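Local structure of ALDH21) (Physcomitrella patens subsp. patens, 5MZ5) at residues 259-264 against 282-287; 179-184 against 206-211. The protein oxidises succinic semialdehyde with NADP(+) as cofactor, as a member of the aldehyde dehydrogenase family. All coordinates share one frame; numbering follows the deposited sequence.

Contact 1: residues 259-264 against 282-287; sequences KLLTFT and VVMELG. With EDO (1,2-ethanediol), chain I.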
ATOM      1  N   LYS A 259       9.722  15.000  21.712  1.00 23.21           N
ATOM      2  CA  LYS A 259       9.051  15.284  20.430  1.00 22.60           C
ATOM      3  C   LYS A 259       7.653  14.694  20.376  1.00 26.30           C
ATOM      4  O   LYS A 259       6.816  15.107  19.565  1.00 25.31           O
ATOM      5  CB  LYS A 259       9.904  14.770  19.247  1.00 23.66           C
ATOM      6  CG  LYS A 259      11.303  15.431  19.158  1.00 28.65           C
ATOM      7  CD  LYS A 259      11.301  16.970  19.024  1.00 39.74           C
ATOM      8  CE  LYS A 259      10.966  17.464  17.624  1.00 50.05           C
ATOM      9  NZ  LYS A 259      11.027  18.950  17.505  1.00 64.09           N
ATOM     10  N   LEU A 260       7.409  13.725  21.246  1.00 23.17           N
ATOM     11  CA  LEU A 260       6.132  13.048  21.357  1.00 22.62           C
ATOM     12  C   LEU A 260       5.871  12.642  22.803  1.00 27.50           C
ATOM     13  O   LEU A 260       6.780  12.177  23.492  1.00 26.55           O
ATOM     14  CB  LEU A 260       6.127  11.789  20.452  1.00 21.26           C
ATOM     15  CG  LEU A 260       4.918  10.815  20.564  1.00 24.48           C
ATOM     16  CD1 LEU A 260       3.642  11.414  19.983  1.00 23.15           C
ATOM     17  CD2 LEU A 260       5.218   9.519  19.838  1.00 24.59           C
ATOM     18  N   LEU A 261       4.620  12.840  23.248  1.00 23.40           N
ATOM     19  CA  LEU A 261       4.114  12.328  24.497  1.00 22.66           C
ATOM     20  C   LEU A 261       3.075  11.228  24.139  1.00 26.17           C
ATOM     21  O   LEU A 261       2.128  11.480  23.400  1.00 24.85           O
ATOM     22  CB  LEU A 261       3.469  13.433  25.362  1.00 22.70           C
ATOM     23  CG  LEU A 261       2.544  12.976  26.507  1.00 27.59           C
ATOM     24  CD1 LEU A 261       3.291  12.079  27.541  1.00 28.07           C
ATOM     25  CD2 LEU A 261       1.918  14.167  27.207  1.00 28.00           C
ATOM     26  N   THR A 262       3.261  10.027  24.677  1.00 24.13           N
ATOM     27  CA  THR A 262       2.312   8.919  24.507  1.00 23.34           C
ATOM     28  C   THR A 262       1.852   8.488  25.896  1.00 26.25           C
ATOM     29  O   THR A 262       2.652   8.027  26.730  1.00 24.24           O
ATOM     30  CB  THR A 262       2.829   7.791  23.580  1.00 25.45           C
ATOM     31  OG1 THR A 262       1.859   6.743  23.578  1.00 26.36           O
ATOM     32  CG2 THR A 262       4.177   7.244  23.994  1.00 20.80           C
ATOM     33  N   PHE A 263       0.555   8.695  26.146  1.00 24.12           N
ATOM     34  CA  PHE A 263      -0.066   8.420  27.438  1.00 23.55           C
ATOM     35  C   PHE A 263      -1.189   7.407  27.340  1.00 26.46           C
ATOM     36  O   PHE A 263      -2.012   7.452  26.417  1.00 25.88           O
ATOM     37  CB  PHE A 263      -0.568   9.733  28.067  1.00 24.93           C
ATOM     38  CG  PHE A 263      -1.383   9.606  29.336  1.00 26.18           C
ATOM     39  CD1 PHE A 263      -0.764   9.522  30.574  1.00 28.01           C
ATOM     40  CD2 PHE A 263      -2.771   9.539  29.289  1.00 26.73           C
ATOM     41  CE1 PHE A 263      -1.512   9.426  31.748  1.00 28.84           C
ATOM     42  CE2 PHE A 263      -3.521   9.407  30.465  1.00 28.77           C
ATOM     43  CZ  PHE A 263      -2.889   9.374  31.690  1.00 27.25           C
ATOM     44  N   THR A 264      -1.192   6.481  28.298  1.00 22.80           N
ATOM     45  CA  THR A 264      -2.263   5.502  28.501  1.00 22.91           C
ATOM     46  C   THR A 264      -2.663   5.620  29.964  1.00 28.00           C
ATOM     47  O   THR A 264      -1.818   5.477  30.850  1.00 26.54           O
ATOM     48  CB  THR A 264      -1.903   4.076  28.109  1.00 24.55           C
ATOM     49  OG1 THR A 264      -1.579   4.052  26.724  1.00 25.23           O
ATOM     50  CG2 THR A 264      -3.078   3.099  28.350  1.00 24.03           C
ATOM     51  N   VAL A 282       1.003  14.465  20.550  1.00 23.70           N
ATOM     52  CA  VAL A 282       0.390  13.751  21.658  1.00 23.62           C
ATOM     53  C   VAL A 282      -0.450  12.601  21.123  1.00 29.77           C
ATOM     54  O   VAL A 282      -1.214  12.791  20.183  1.00 30.61           O
ATOM     55  CB  VAL A 282      -0.454  14.703  22.556  1.00 26.96           C
ATOM     56  CG1 VAL A 282      -0.988  13.972  23.775  1.00 26.86           C
ATOM     57  CG2 VAL A 282       0.348  15.925  22.987  1.00 26.18           C
ATOM     58  N   VAL A 283      -0.291  11.416  21.735  1.00 25.94           N
ATOM     59  CA  VAL A 283      -1.030  10.179  21.491  1.00 26.34           C
ATOM     60  C   VAL A 283      -1.670   9.864  22.835  1.00 30.10           C
ATOM     61  O   VAL A 283      -0.989   9.968  23.858  1.00 29.24           O
ATOM     62  CB  VAL A 283      -0.085   9.020  21.032  1.00 30.14           C
ATOM     63  CG1 VAL A 283      -0.730   7.641  21.238  1.00 30.10           C
ATOM     64  CG2 VAL A 283       0.343   9.209  19.591  1.00 29.91           C
ATOM     65  N   MET A 284      -2.961   9.491  22.835  1.00 27.07           N
ATOM     66  CA  MET A 284      -3.713   9.215  24.057  1.00 27.96           C
ATOM     67  C   MET A 284      -4.562   7.950  23.948  1.00 31.84           C
ATOM     68  O   MET A 284      -5.412   7.840  23.066  1.00 32.21           O
ATOM     69  CB  MET A 284      -4.650  10.398  24.391  1.00 30.24           C
ATOM     70  CG  MET A 284      -3.939  11.659  24.720  1.00 33.77           C
ATOM     71  SD  MET A 284      -3.745  11.764  26.478  1.00 36.57           S
ATOM     72  CE  MET A 284      -2.246  12.696  26.602  1.00 33.21           C
ATOM     73  N   GLU A 285      -4.389   7.044  24.901  1.00 26.97           N
ATOM     74  CA  GLU A 285      -5.203   5.831  25.010  1.00 26.07           C
ATOM     75  C   GLU A 285      -5.896   5.957  26.350  1.00 28.84           C
ATOM     76  O   GLU A 285      -5.256   5.839  27.398  1.00 27.46           O
ATOM     77  CB  GLU A 285      -4.348   4.560  24.935  1.00 27.13           C
ATOM     78  CG  GLU A 285      -3.731   4.320  23.571  1.00 35.06           C
ATOM     79  CD  GLU A 285      -4.693   3.956  22.451  1.00 59.14           C
ATOM     80  OE1 GLU A 285      -4.330   4.170  21.273  1.00 48.56           O
ATOM     81  OE2 GLU A 285      -5.811   3.471  22.746  1.00 58.73           O
ATOM     82  N   LEU A 286      -7.178   6.335  26.321  1.00 25.39           N
ATOM     83  CA  LEU A 286      -7.917   6.594  27.563  1.00 25.16           C
ATOM     84  C   LEU A 286      -9.021   5.571  27.754  1.00 31.74           C
ATOM     85  O   LEU A 286      -9.027   4.557  27.047  1.00 33.92           O
ATOM     86  CB  LEU A 286      -8.401   8.066  27.633  1.00 24.30           C
ATOM     87  CG  LEU A 286      -7.368   9.115  27.149  1.00 27.82           C
ATOM     88  CD1 LEU A 286      -7.992  10.448  26.964  1.00 28.64           C
ATOM     89  CD2 LEU A 286      -6.123   9.184  28.064  1.00 25.99           C
ATOM     90  N   GLY A 287      -9.904   5.806  28.710  1.00 29.11           N
ATOM     91  CA  GLY A 287     -10.964   4.860  29.052  1.00 29.92           C
ATOM     92  C   GLY A 287     -12.091   4.655  28.060  1.00 34.29           C
ATOM     93  O   GLY A 287     -12.087   5.208  26.957  1.00 33.31           O
TER
HETATM   94  C1  EDO I 505      -1.363  16.777  18.748  1.00 42.75           C
HETATM   95  O1  EDO I 505      -0.450  15.908  18.088  1.00 37.16           O
HETATM   96  C2  EDO I 505      -2.473  17.278  17.764  1.00 44.71           C
HETATM   97  O2  EDO I 505      -3.505  16.307  17.546  1.00 41.30           O
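Phe263 and Met284 are neighbours across two parallel strands, and their side chains lie on the same face of the sheet. Phe263 CB meets the Met284 methyl, with CE at 3.7 Å. CG stands anti to the backbone N, beside the carbonyl carbon (chi1 173°), and from there the CD2-CE2 side of the ring reaches Met284 and Leu286. CD2 lies 3.7 Å from Met284 SD, a Met-aromatic contact in which the sulfur comes in obliquely. Further out, CE2 comes within 3.5 Å of Leu286 CD2, which sits at the edge of the ring in its plane. Met284 can present both sulfur and methyl to this ring because its chain bends at chi2 (-94°). Helix 267-276 covers the same face, Ile269 and Met273 packing on Phe263.

The two strands and that helix form one beta-alpha-beta unit of the Rossmann-type cofactor domain. The backbone of Phe263 is held at both ends: its N bonds Val283 O (3.0 Å, nearly straight at 172°), and its O accepts Glu285 N at 2.8 Å. Glu285 is predicted to be an active-site residue and belongs to the NADP(+) site, as does Leu286.

On the opposite face, Thr262 and Val283 lie side by side, as do Thr264 and Glu285. Thr264 OG1 sits 3.3 Å from Glu285 CB, and both threonine hydroxyls bond Lys198 NZ from helix 193-205. An alanine in place of Thr264 would probably leave Lys198 with one hydroxyl partner fewer and open a gap beside the base of the Glu285 side chain. At the start of the second strand, Val282 N bonds O1 of a 1,2-ethanediol molecule at 3.2 Å, probably picked up from the crystallisation liquor.

Contact 2: residues 179-184 against 206-211; sequences IGPVSM and GCPFVL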
ATOM      1  N   ILE A 179      10.774  10.367  14.925  1.00 20.79           N
ATOM      2  CA  ILE A 179      10.310  11.688  15.414  1.00 21.12           C
ATOM      3  C   ILE A 179      11.303  12.281  16.438  1.00 26.23           C
ATOM      4  O   ILE A 179      11.423  13.505  16.532  1.00 26.13           O
ATOM      5  CB  ILE A 179       8.848  11.630  15.970  1.00 23.87           C
ATOM      6  CG1 ILE A 179       8.212  13.054  16.095  1.00 23.83           C
ATOM      7  CG2 ILE A 179       8.737  10.821  17.308  1.00 23.40           C
ATOM      8  CD1 ILE A 179       6.684  13.035  16.381  1.00 25.41           C
ATOM      9  N   GLY A 180      12.025  11.405  17.149  1.00 21.97           N
ATOM     10  CA  GLY A 180      12.993  11.795  18.169  1.00 21.16           C
ATOM     11  C   GLY A 180      12.634  11.269  19.538  1.00 23.61           C
ATOM     12  O   GLY A 180      11.827  10.345  19.622  1.00 23.69           O
ATOM     13  N   PRO A 181      13.167  11.877  20.637  1.00 20.91           N
ATOM     14  CA  PRO A 181      12.832  11.393  22.005  1.00 20.45           C
ATOM     15  C   PRO A 181      11.335  11.347  22.347  1.00 23.42           C
ATOM     16  O   PRO A 181      10.582  12.280  22.081  1.00 20.86           O
ATOM     17  CB  PRO A 181      13.613  12.343  22.926  1.00 21.98           C
ATOM     18  CG  PRO A 181      14.753  12.845  22.073  1.00 24.51           C
ATOM     19  CD  PRO A 181      14.124  13.003  20.700  1.00 20.21           C
ATOM     20  N   VAL A 182      10.916  10.210  22.914  1.00 21.49           N
ATOM     21  CA  VAL A 182       9.523   9.940  23.252  1.00 20.04           C
ATOM     22  C   VAL A 182       9.325   9.900  24.761  1.00 22.95           C
ATOM     23  O   VAL A 182      10.051   9.199  25.467  1.00 21.46           O
ATOM     24  CB  VAL A 182       8.996   8.643  22.566  1.00 22.84           C
ATOM     25  CG1 VAL A 182       7.536   8.345  22.952  1.00 22.19           C
ATOM     26  CG2 VAL A 182       9.150   8.693  21.041  1.00 22.17           C
ATOM     27  N   SER A 183       8.311  10.645  25.243  1.00 20.24           N
ATOM     28  CA  SER A 183       7.882  10.629  26.641  1.00 19.48           C
ATOM     29  C   SER A 183       6.749   9.590  26.726  1.00 22.38           C
ATOM     30  O   SER A 183       5.762   9.687  25.988  1.00 21.83           O
ATOM     31  CB  SER A 183       7.367  11.997  27.073  1.00 20.13           C
ATOM     32  OG  SER A 183       6.867  11.885  28.391  1.00 28.79           O
ATOM     33  N   MET A 184       6.914   8.581  27.599  1.00 18.82           N
ATOM     34  CA  MET A 184       5.928   7.498  27.764  1.00 17.24           C
ATOM     35  C   MET A 184       5.438   7.468  29.180  1.00 24.20           C
ATOM     36  O   MET A 184       6.242   7.511  30.111  1.00 24.88           O
ATOM     37  CB  MET A 184       6.508   6.115  27.389  1.00 18.55           C
ATOM     38  CG  MET A 184       7.109   6.047  26.004  1.00 21.74           C
ATOM     39  SD  MET A 184       7.952   4.472  25.762  1.00 26.05           S
ATOM     40  CE  MET A 184       8.307   4.593  24.066  1.00 21.57           C
ATOM     41  N   GLY A 206      13.345   3.399  16.013  1.00 22.79           N
ATOM     42  CA  GLY A 206      14.645   3.965  16.344  1.00 22.95           C
ATOM     43  C   GLY A 206      14.524   5.292  17.074  1.00 26.70           C
ATOM     44  O   GLY A 206      15.275   6.230  16.787  1.00 26.13           O
ATOM     45  N   CYS A 207      13.572   5.375  18.024  1.00 21.88           N
ATOM     46  CA  CYS A 207      13.341   6.543  18.887  1.00 21.19           C
ATOM     47  C   CYS A 207      13.882   6.262  20.278  1.00 24.47           C
ATOM     48  O   CYS A 207      13.435   5.294  20.886  1.00 23.38           O
ATOM     49  CB  CYS A 207      11.852   6.870  18.992  1.00 21.50           C
ATOM     50  SG  CYS A 207      11.164   7.760  17.585  1.00 25.35           S
ATOM     51  N   PRO A 208      14.715   7.143  20.876  1.00 22.63           N
ATOM     52  CA  PRO A 208      15.054   6.961  22.299  1.00 22.74           C
ATOM     53  C   PRO A 208      13.825   7.351  23.151  1.00 25.71           C
ATOM     54  O   PRO A 208      12.955   8.101  22.694  1.00 24.48           O
ATOM     55  CB  PRO A 208      16.221   7.934  22.513  1.00 24.57           C
ATOM     56  CG  PRO A 208      15.978   9.017  21.523  1.00 28.27           C
ATOM     57  CD  PRO A 208      15.316   8.384  20.329  1.00 23.65           C
ATOM     58  N   PHE A 209      13.722   6.826  24.376  1.00 20.75           N
ATOM     59  CA  PHE A 209      12.550   7.120  25.183  1.00 19.20           C
ATOM     60  C   PHE A 209      12.849   7.195  26.674  1.00 24.38           C
ATOM     61  O   PHE A 209      13.814   6.604  27.146  1.00 23.48           O
ATOM     62  CB  PHE A 209      11.427   6.080  24.915  1.00 20.45           C
ATOM     63  CG  PHE A 209      11.759   4.659  25.320  1.00 21.06           C
ATOM     64  CD1 PHE A 209      11.513   4.211  26.616  1.00 23.68           C
ATOM     65  CD2 PHE A 209      12.355   3.782  24.419  1.00 22.58           C
ATOM     66  CE1 PHE A 209      11.854   2.907  27.001  1.00 24.74           C
ATOM     67  CE2 PHE A 209      12.682   2.475  24.801  1.00 25.60           C
ATOM     68  CZ  PHE A 209      12.421   2.045  26.088  1.00 23.56           C
ATOM     69  N   VAL A 210      11.982   7.894  27.414  1.00 22.26           N
ATOM     70  CA  VAL A 210      12.002   7.984  28.877  1.00 21.03           C
ATOM     71  C   VAL A 210      10.620   7.526  29.303  1.00 24.91           C
ATOM     72  O   VAL A 210       9.621   8.158  28.958  1.00 25.77           O
ATOM     73  CB  VAL A 210      12.391   9.375  29.460  1.00 23.89           C
ATOM     74  CG1 VAL A 210      12.522   9.307  30.978  1.00 23.67           C
ATOM     75  CG2 VAL A 210      13.689   9.887  28.846  1.00 23.60           C
ATOM     76  N   LEU A 211      10.559   6.407  30.008  1.00 20.65           N
ATOM     77  CA  LEU A 211       9.302   5.851  30.464  1.00 21.05           C
ATOM     78  C   LEU A 211       9.056   6.070  31.942  1.00 26.26           C
ATOM     79  O   LEU A 211       9.927   5.802  32.782  1.00 23.94           O
ATOM     80  CB  LEU A 211       9.181   4.338  30.093  1.00 21.39           C
ATOM     81  CG  LEU A 211       8.074   3.493  30.769  1.00 24.69           C
ATOM     82  CD1 LEU A 211       6.675   3.858  30.252  1.00 23.21           C
ATOM     83  CD2 LEU A 211       8.337   2.055  30.548  1.00 26.30           C
TER
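Val182 and Val210 tie the two parallel strands together through their backbones. Val182 N gives a hydrogen bond to Pro208 O, 2.9 Å away. Val182 O takes one from Val210 N, and Val210 O in turn receives Met184 N at 3.1 Å. This is regular parallel pairing within the beta-alpha-beta unit of strand 182-185, helix 193-205 and strand 209-212. Gly206, with positive phi, ends that helix as the C-prime residue of a Schellman motif, and Cys207 and Pro208 then lead into the second strand.

The sulfur contacts come next. Met184 crosses Phe209 obliquely, SD standing 4.3 Å from the centroid of the Phe209 ring and 38° off the ring normal. Its methyl CE reaches the root of the ring, 3.6 Å from Phe209 CB. The methionine chain runs extended beyond CG, which gives it the reach; the phenylalanine ring projects away from the first strand, with CG set between backbone N and carbonyl carbon (chi1 64°). At the other end, Cys207 SG lies 3.9 Å from Ile179 CG2, against the residues that lead into the first strand.

Apolar packing fills in between. Leu211 CD1 lies 3.6 Å from Met184 CB, Val182 CG2 rests on Cys207 CB, and the Pro181 and Pro208 rings cross with their CG atoms 4.1 Å apart, both also packing on helix 75-94. Ser183 OG hydrogen-bonds Phe252 O, outside the two segments. The hydrogen bonds that set the pairing run between main-chain atoms, while carbon and sulfur make up most of the side-chain packing in a largely buried contact.

In the fold
Of the four segments, 179-184 comes first; the chain then runs through helix 193-205 and returns at 206-211, so contact 2 closes the earlier loop. It then goes on through helix 219-229 and strand 239-241 to 259-264, passes along helix 267-276, and comes back at 282-287 to close contact 1. The two loops are in series; neither nests in nor crosses the other. They meet in space because strand 260-264 lines up beside strand 182-185, with Leu260 O to Ser183 N at 2.8 Å, a probable hydrogen bond. Together they join four neighbouring parallel strands, 209-212, 182-185, 260-264 and 281-285, into the centre of one sheet.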